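LupI (Flavobacterium sp. YS-80-122, PDB 6IY4) probably inhibits metalloendopeptidases, acting as a small periplasmic beta-barrel protein of the Inh family. Local coordinates at residues L26-F32 and P47-P52; W10-Q15 and A75-E79. All coordinates share one frame; numbering follows the deposited sequence.

Contact 1 (L26-F32 and P47-P52); sequences LKKDRTF and PTTWSP. Unlike the reference sequence in segment 26-32: L26 (reference Ser).
The indole of W50 lies between L26 and R30. From one side L26 brings CG to 3.8 Å from the centroid of the W50 five-membered ring, with CD2 over the indole as well; on the opposite face the backbone CA of R30 makes a second CH-pi contact, 3.7 Å from the same centroid. W50 CG sits between its own backbone N and carbonyl carbon (chi1 57°), which turns the ring edge to the 26-32 loop. There NE1 gives a hydrogen bond to T31 O at 3.0 Å, in the indole plane but above the carbonyl plane; K27 N reaches that oxygen from the other face. F32 meets W50 at a slant, its ring turned 52° from the indole and one face under W50 CD1. In this antiparallel barrel, strands 22-26 and 49-53 are the two outermost of the sheet, and the loop leaving the first comes against the second, probably helping to close the barrel. W50 N bonds to R30 O at 3.1 Å, while R30, bent at chi3, curls back to place NH1 2.9 Å from W50 O. With an alanine here the indole N-H is gone, and the 26-32 loop would probably be held less firmly at T31 O, while L26, R30 CA and F32 lose the surface they pack on. Beyond the ring, F32 CE2 packs on P47 CB at 3.6 Å, and a water bridges F32 N and T48 O.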
loop_
_atom_site.group_PDB
_atom_site.type_symbol
_atom_site.label_atom_id
_atom_site.label_comp_id
_atom_site.label_asym_id
_atom_site.label_seq_id
_atom_site.Cartn_x
_atom_site.Cartn_y
_atom_site.Cartn_z
ATOM N N LEU A 26 1.778 -2.784 -8.141
ATOM C CA LEU A 26 2.519 -1.508 -8.048
ATOM C C LEU A 26 3.377 -1.448 -9.298
ATOM O O LEU A 26 4.294 -2.243 -9.430
ATOM C CB LEU A 26 3.335 -1.412 -6.766
ATOM C CG LEU A 26 2.597 -0.857 -5.558
ATOM C CD1 LEU A 26 1.441 -1.774 -5.117
ATOM C CD2 LEU A 26 3.580 -0.640 -4.418
ATOM N N LYS A 27 2.933 -0.618 -10.230
ATOM C CA LYS A 27 3.596 -0.473 -11.542
ATOM C C LYS A 27 4.922 0.283 -11.363
ATOM O O LYS A 27 5.026 1.172 -10.517
ATOM C CB LYS A 27 2.596 0.168 -12.500
ATOM C CG LYS A 27 1.344 -0.655 -12.732
ATOM C CD LYS A 27 0.684 -0.398 -14.057
ATOM C CE LYS A 27 -0.595 0.392 -13.954
ATOM N NZ LYS A 27 -1.300 0.394 -15.260
ATOM N N LYS A 28 5.898 -0.028 -12.192
ATOM C CA LYS A 28 7.260 0.582 -12.139
ATOM C C LYS A 28 7.234 2.109 -12.268
ATOM O O LYS A 28 8.153 2.741 -11.712
ATOM C CB LYS A 28 8.120 -0.060 -13.223
ATOM C CG LYS A 28 8.618 -1.435 -12.812
ATOM C CD LYS A 28 9.751 -1.983 -13.659
ATOM C CE LYS A 28 11.067 -1.308 -13.368
ATOM N NZ LYS A 28 12.210 -2.207 -13.652
ATOM N N ASP A 29 6.187 2.661 -12.862
ATOM C CA ASP A 29 6.012 4.129 -13.066
ATOM C C ASP A 29 5.269 4.771 -11.877
ATOM O O ASP A 29 4.796 5.919 -11.985
ATOM C CB ASP A 29 5.315 4.399 -14.396
ATOM C CG ASP A 29 3.838 4.071 -14.394
ATOM O OD1 ASP A 29 3.353 3.469 -13.406
ATOM O OD2 ASP A 29 3.168 4.465 -15.350
ATOM N N ARG A 30 5.167 4.043 -10.770
ATOM C CA ARG A 30 4.643 4.516 -9.468
ATOM C C ARG A 30 3.125 4.756 -9.540
ATOM O O ARG A 30 2.623 5.515 -8.739
ATOM C CB ARG A 30 5.506 5.694 -8.982
ATOM C CG ARG A 30 6.920 5.266 -8.610
ATOM C CD ARG A 30 7.660 6.266 -7.765
ATOM N NE ARG A 30 7.683 7.543 -8.460
ATOM C CZ ARG A 30 6.907 8.603 -8.176
ATOM N NH1 ARG A 30 6.034 8.578 -7.177
ATOM N NH2 ARG A 30 6.992 9.704 -8.908
ATOM N N THR A 31 2.401 4.032 -10.374
ATOM C CA THR A 31 0.943 3.920 -10.346
ATOM C C THR A 31 0.566 2.518 -9.918
ATOM O O THR A 31 1.437 1.730 -9.527
ATOM C CB THR A 31 0.338 4.279 -11.702
ATOM O OG1 THR A 31 0.810 3.360 -12.683
ATOM C CG2 THR A 31 0.765 5.667 -12.081
ATOM N N PHE A 32 -0.730 2.261 -9.903
ATOM C CA PHE A 32 -1.298 0.967 -9.507
ATOM C C PHE A 32 -2.173 0.394 -10.602
ATOM O O PHE A 32 -2.721 1.146 -11.362
ATOM C CB PHE A 32 -2.230 1.119 -8.319
ATOM C CG PHE A 32 -1.621 1.789 -7.113
ATOM C CD1 PHE A 32 -0.905 1.064 -6.176
ATOM C CD2 PHE A 32 -1.819 3.151 -6.907
ATOM C CE1 PHE A 32 -0.404 1.697 -5.054
ATOM C CE2 PHE A 32 -1.310 3.778 -5.779
ATOM C CZ PHE A 32 -0.626 3.040 -4.842
ATOM N N PRO A 47 -5.502 5.816 -2.990
ATOM C CA PRO A 47 -4.212 6.129 -3.582
ATOM C C PRO A 47 -4.186 6.048 -5.110
ATOM O O PRO A 47 -4.880 5.159 -5.668
ATOM C CB PRO A 47 -3.299 5.002 -3.060
ATOM C CG PRO A 47 -4.074 4.275 -2.018
ATOM C CD PRO A 47 -5.529 4.502 -2.325
ATOM N N THR A 48 -3.493 6.978 -5.754
ATOM C CA THR A 48 -3.289 6.961 -7.225
ATOM C C THR A 48 -1.816 6.767 -7.540
ATOM O O THR A 48 -1.522 6.324 -8.669
ATOM C CB THR A 48 -3.843 8.231 -7.892
ATOM O OG1 THR A 48 -3.194 9.374 -7.335
ATOM C CG2 THR A 48 -5.340 8.347 -7.713
ATOM N N THR A 49 -0.887 7.133 -6.645
ATOM C CA THR A 49 0.540 6.899 -6.866
ATOM C C THR A 49 1.193 6.444 -5.562
ATOM O O THR A 49 0.532 6.381 -4.526
ATOM C CB THR A 49 1.277 8.099 -7.437
ATOM O OG1 THR A 49 1.273 9.175 -6.489
ATOM C CG2 THR A 49 0.646 8.581 -8.728
ATOM N N TRP A 50 2.436 6.029 -5.682
ATOM C CA TRP A 50 3.207 5.575 -4.511
ATOM C C TRP A 50 4.640 6.044 -4.637
ATOM O O TRP A 50 5.116 6.279 -5.726
ATOM C CB TRP A 50 3.079 4.060 -4.336
ATOM C CG TRP A 50 3.510 3.259 -5.524
ATOM C CD1 TRP A 50 2.751 2.832 -6.572
ATOM C CD2 TRP A 50 4.833 2.727 -5.738
ATOM N NE1 TRP A 50 3.513 2.104 -7.432
ATOM C CE2 TRP A 50 4.793 2.007 -6.946
ATOM C CE3 TRP A 50 6.049 2.808 -5.049
ATOM C CZ2 TRP A 50 5.913 1.357 -7.467
ATOM C CZ3 TRP A 50 7.156 2.139 -5.545
ATOM C CH2 TRP A 50 7.096 1.436 -6.751
ATOM N N SER A 51 5.339 6.071 -3.504
ATOM C CA SER A 51 6.753 6.472 -3.483
ATOM C C SER A 51 7.450 5.796 -2.330
ATOM O O SER A 51 7.025 5.909 -1.185
ATOM C CB SER A 51 6.879 7.961 -3.370
ATOM O OG SER A 51 8.227 8.345 -3.575
ATOM N N PRO A 52 8.571 5.113 -2.585
ATOM C CA PRO A 52 9.303 4.473 -1.503
ATOM C C PRO A 52 10.045 5.533 -0.696
ATOM O O PRO A 52 10.358 6.588 -1.227
ATOM C CB PRO A 52 10.297 3.536 -2.195
ATOM C CG PRO A 52 10.222 3.849 -3.651
ATOM C CD PRO A 52 9.184 4.912 -3.899
HETATM O O HOH W 1 -2.765 4.453 -10.204
#

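Contact 2 (W10-Q15 and A75-E79); sequences WTFYVQ and AGRYE
W10 and Y78 meet across strand 86-92, between two strands of the Inh-family antiparallel barrel that are not direct neighbours: strand 86-92 lies between 8-14 and 77-82 in the sheet, so the two run the same way, and the axes of 10-14 and 77-79 lie 28° apart and approach to 9.3 Å. W10 CH2 comes up at the edge of the Y78 ring, 3.4 Å from CE1, and the two ring planes are inclined obliquely at 45°. Next to it, W10 CZ3 sits 3.3 Å from the carbonyl oxygen of G76, whose positive phi (72°) suits a glycine just before the strand. Further along, the contact passes to polar ends that approach without bonding: Y13 OH stands 3.8 Å from R77 NH1, and Q15 NE2 comes to R77 NH2 at 4.1 Å, near the guanidinium plane. Second-shell partners set these groups. W10 NE1 donates to V6 O, fixing the far side of the indole; Y78 packs on L70 and L72 of strand 66-74; and Y13 OH is hydrogen-bonded to Q91 of the intervening strand. R77 spans the distance because its chain is fully extended from CG to NE. Its guanidinium forms a side-on salt bridge to E79, NE and NH2 both donating to OE2, at 2.7 and 2.9 Å, on the anti side of the carboxylate and nearly in the guanidinium plane.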
loop_
_atom_site.group_PDB
_atom_site.type_symbol
_atom_site.label_atom_id
_atom_site.label_comp_id
_atom_site.label_asym_id
_atom_site.label_seq_id
_atom_site.Cartn_x
_atom_site.Cartn_y
_atom_site.Cartn_z
ATOM N N TRP A 10 1.470 -7.154 -5.022
ATOM C CA TRP A 10 1.342 -7.001 -3.563
ATOM C C TRP A 10 -0.059 -7.389 -3.142
ATOM O O TRP A 10 -1.028 -7.010 -3.814
ATOM C CB TRP A 10 1.651 -5.577 -3.129
ATOM C CG TRP A 10 3.095 -5.192 -3.241
ATOM C CD1 TRP A 10 3.724 -4.719 -4.357
ATOM C CD2 TRP A 10 4.098 -5.265 -2.210
ATOM N NE1 TRP A 10 5.036 -4.477 -4.094
ATOM C CE2 TRP A 10 5.299 -4.792 -2.802
ATOM C CE3 TRP A 10 4.106 -5.651 -0.863
ATOM C CZ2 TRP A 10 6.475 -4.687 -2.063
ATOM C CZ3 TRP A 10 5.272 -5.531 -0.143
ATOM C CH2 TRP A 10 6.433 -5.066 -0.745
ATOM N N THR A 11 -0.155 -7.978 -1.967
ATOM C CA THR A 11 -1.445 -8.362 -1.364
ATOM C C THR A 11 -1.681 -7.493 -0.142
ATOM O O THR A 11 -0.771 -7.403 0.723
ATOM C CB THR A 11 -1.442 -9.833 -0.989
ATOM O OG1 THR A 11 -1.189 -10.552 -2.205
ATOM C CG2 THR A 11 -2.779 -10.227 -0.423
ATOM N N PHE A 12 -2.812 -6.815 -0.135
ATOM C CA PHE A 12 -3.229 -5.891 0.932
ATOM C C PHE A 12 -4.341 -6.552 1.749
ATOM O O PHE A 12 -5.275 -7.108 1.156
ATOM C CB PHE A 12 -3.768 -4.590 0.342
ATOM C CG PHE A 12 -2.742 -3.693 -0.291
ATOM C CD1 PHE A 12 -2.276 -3.952 -1.572
ATOM C CD2 PHE A 12 -2.263 -2.582 0.368
ATOM C CE1 PHE A 12 -1.358 -3.112 -2.170
ATOM C CE2 PHE A 12 -1.308 -1.761 -0.222
ATOM C CZ PHE A 12 -0.883 -2.027 -1.494
ATOM N N TYR A 13 -4.285 -6.335 3.050
ATOM C CA TYR A 13 -5.388 -6.730 3.949
ATOM C C TYR A 13 -5.279 -5.967 5.260
ATOM O O TYR A 13 -4.175 -5.522 5.634
ATOM C CB TYR A 13 -5.395 -8.235 4.183
ATOM C CG TYR A 13 -4.188 -8.812 4.866
ATOM C CD1 TYR A 13 -3.098 -9.197 4.125
ATOM C CD2 TYR A 13 -4.148 -8.972 6.230
ATOM C CE1 TYR A 13 -1.981 -9.742 4.738
ATOM C CE2 TYR A 13 -3.031 -9.499 6.860
ATOM C CZ TYR A 13 -1.967 -9.918 6.102
ATOM O OH TYR A 13 -0.853 -10.452 6.679
ATOM N N VAL A 14 -6.383 -5.876 5.959
ATOM C CA VAL A 14 -6.403 -5.271 7.303
ATOM C C VAL A 14 -6.124 -6.410 8.293
ATOM O O VAL A 14 -6.765 -7.502 8.236
ATOM C CB VAL A 14 -7.743 -4.579 7.603
ATOM C CG1 VAL A 14 -7.820 -4.123 9.050
ATOM C CG2 VAL A 14 -8.025 -3.405 6.685
ATOM N N GLN A 15 -5.185 -6.181 9.187
ATOM C CA GLN A 15 -4.808 -7.185 10.196
ATOM C C GLN A 15 -6.065 -7.600 10.958
ATOM O O GLN A 15 -6.823 -6.683 11.347
ATOM C CB GLN A 15 -3.803 -6.618 11.188
ATOM C CG GLN A 15 -3.212 -7.663 12.106
ATOM C CD GLN A 15 -1.772 -7.859 11.707
ATOM O OE1 GLN A 15 -0.869 -7.102 12.100
ATOM N NE2 GLN A 15 -1.571 -8.824 10.833
ATOM N N ALA A 75 11.696 -8.083 4.450
ATOM C CA ALA A 75 11.685 -8.166 2.986
ATOM C C ALA A 75 10.262 -8.439 2.494
ATOM O O ALA A 75 9.665 -9.423 2.912
ATOM C CB ALA A 75 12.626 -9.263 2.555
ATOM N N GLY A 76 9.766 -7.560 1.622
ATOM C CA GLY A 76 8.468 -7.781 0.970
ATOM C C GLY A 76 7.300 -7.599 1.914
ATOM O O GLY A 76 6.261 -8.171 1.642
ATOM N N ARG A 77 7.426 -6.820 2.980
ATOM C CA ARG A 77 6.268 -6.560 3.876
ATOM C C ARG A 77 6.311 -5.140 4.425
ATOM O O ARG A 77 7.354 -4.742 4.985
ATOM C CB ARG A 77 6.267 -7.526 5.065
ATOM C CG ARG A 77 5.081 -7.360 6.010
ATOM C CD ARG A 77 5.211 -8.316 7.188
ATOM N NE ARG A 77 4.087 -8.204 8.105
ATOM C CZ ARG A 77 3.007 -8.984 8.104
ATOM N NH1 ARG A 77 2.862 -9.957 7.224
ATOM N NH2 ARG A 77 2.062 -8.774 8.990
ATOM N N TYR A 78 5.206 -4.424 4.278
ATOM C CA TYR A 78 4.998 -3.113 4.932
ATOM C C TYR A 78 3.747 -3.176 5.790
ATOM O O TYR A 78 2.835 -3.929 5.493
ATOM C CB TYR A 78 4.814 -2.004 3.906
ATOM C CG TYR A 78 5.959 -1.736 2.980
ATOM C CD1 TYR A 78 6.019 -2.364 1.761
ATOM C CD2 TYR A 78 6.921 -0.811 3.299
ATOM C CE1 TYR A 78 7.038 -2.083 0.864
ATOM C CE2 TYR A 78 7.959 -0.545 2.438
ATOM C CZ TYR A 78 8.016 -1.186 1.213
ATOM O OH TYR A 78 9.017 -0.971 0.316
ATOM N N GLU A 79 3.718 -2.371 6.862
ATOM C CA GLU A 79 2.536 -2.240 7.741
ATOM C C GLU A 79 2.280 -0.769 8.063
ATOM O O GLU A 79 3.240 -0.076 8.378
ATOM C CB GLU A 79 2.766 -3.006 9.036
ATOM C CG GLU A 79 2.797 -4.486 8.823
ATOM C CD GLU A 79 3.185 -5.230 10.078
ATOM O OE1 GLU A 79 3.349 -4.561 11.122
ATOM O OE2 GLU A 79 3.412 -6.446 9.993
#

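Contacts 1 and 2 lie on opposite sides of the chain's centre, their centres about 15 Å apart, and residues 26-32 and 47-52 fall within the long loop of chain that contact 2 closes. L26 joins them directly: while its CB, CG and CD2 face W50, its CD1 packs on W10 CD1 at 3.8 Å and stands 4.3 Å from F12 CE1. Helix 3-6 gives a second connection, since V6 touches W50 with its side chain and accepts the W10 indole bond with its backbone oxygen. Contact 1 sets the end of strand 22-26 and the loop after it against strand 49-53, at the two margins of the sheet, whereas contact 2 spans strand 86-92 within it. The model holds no bound protease to relate them to.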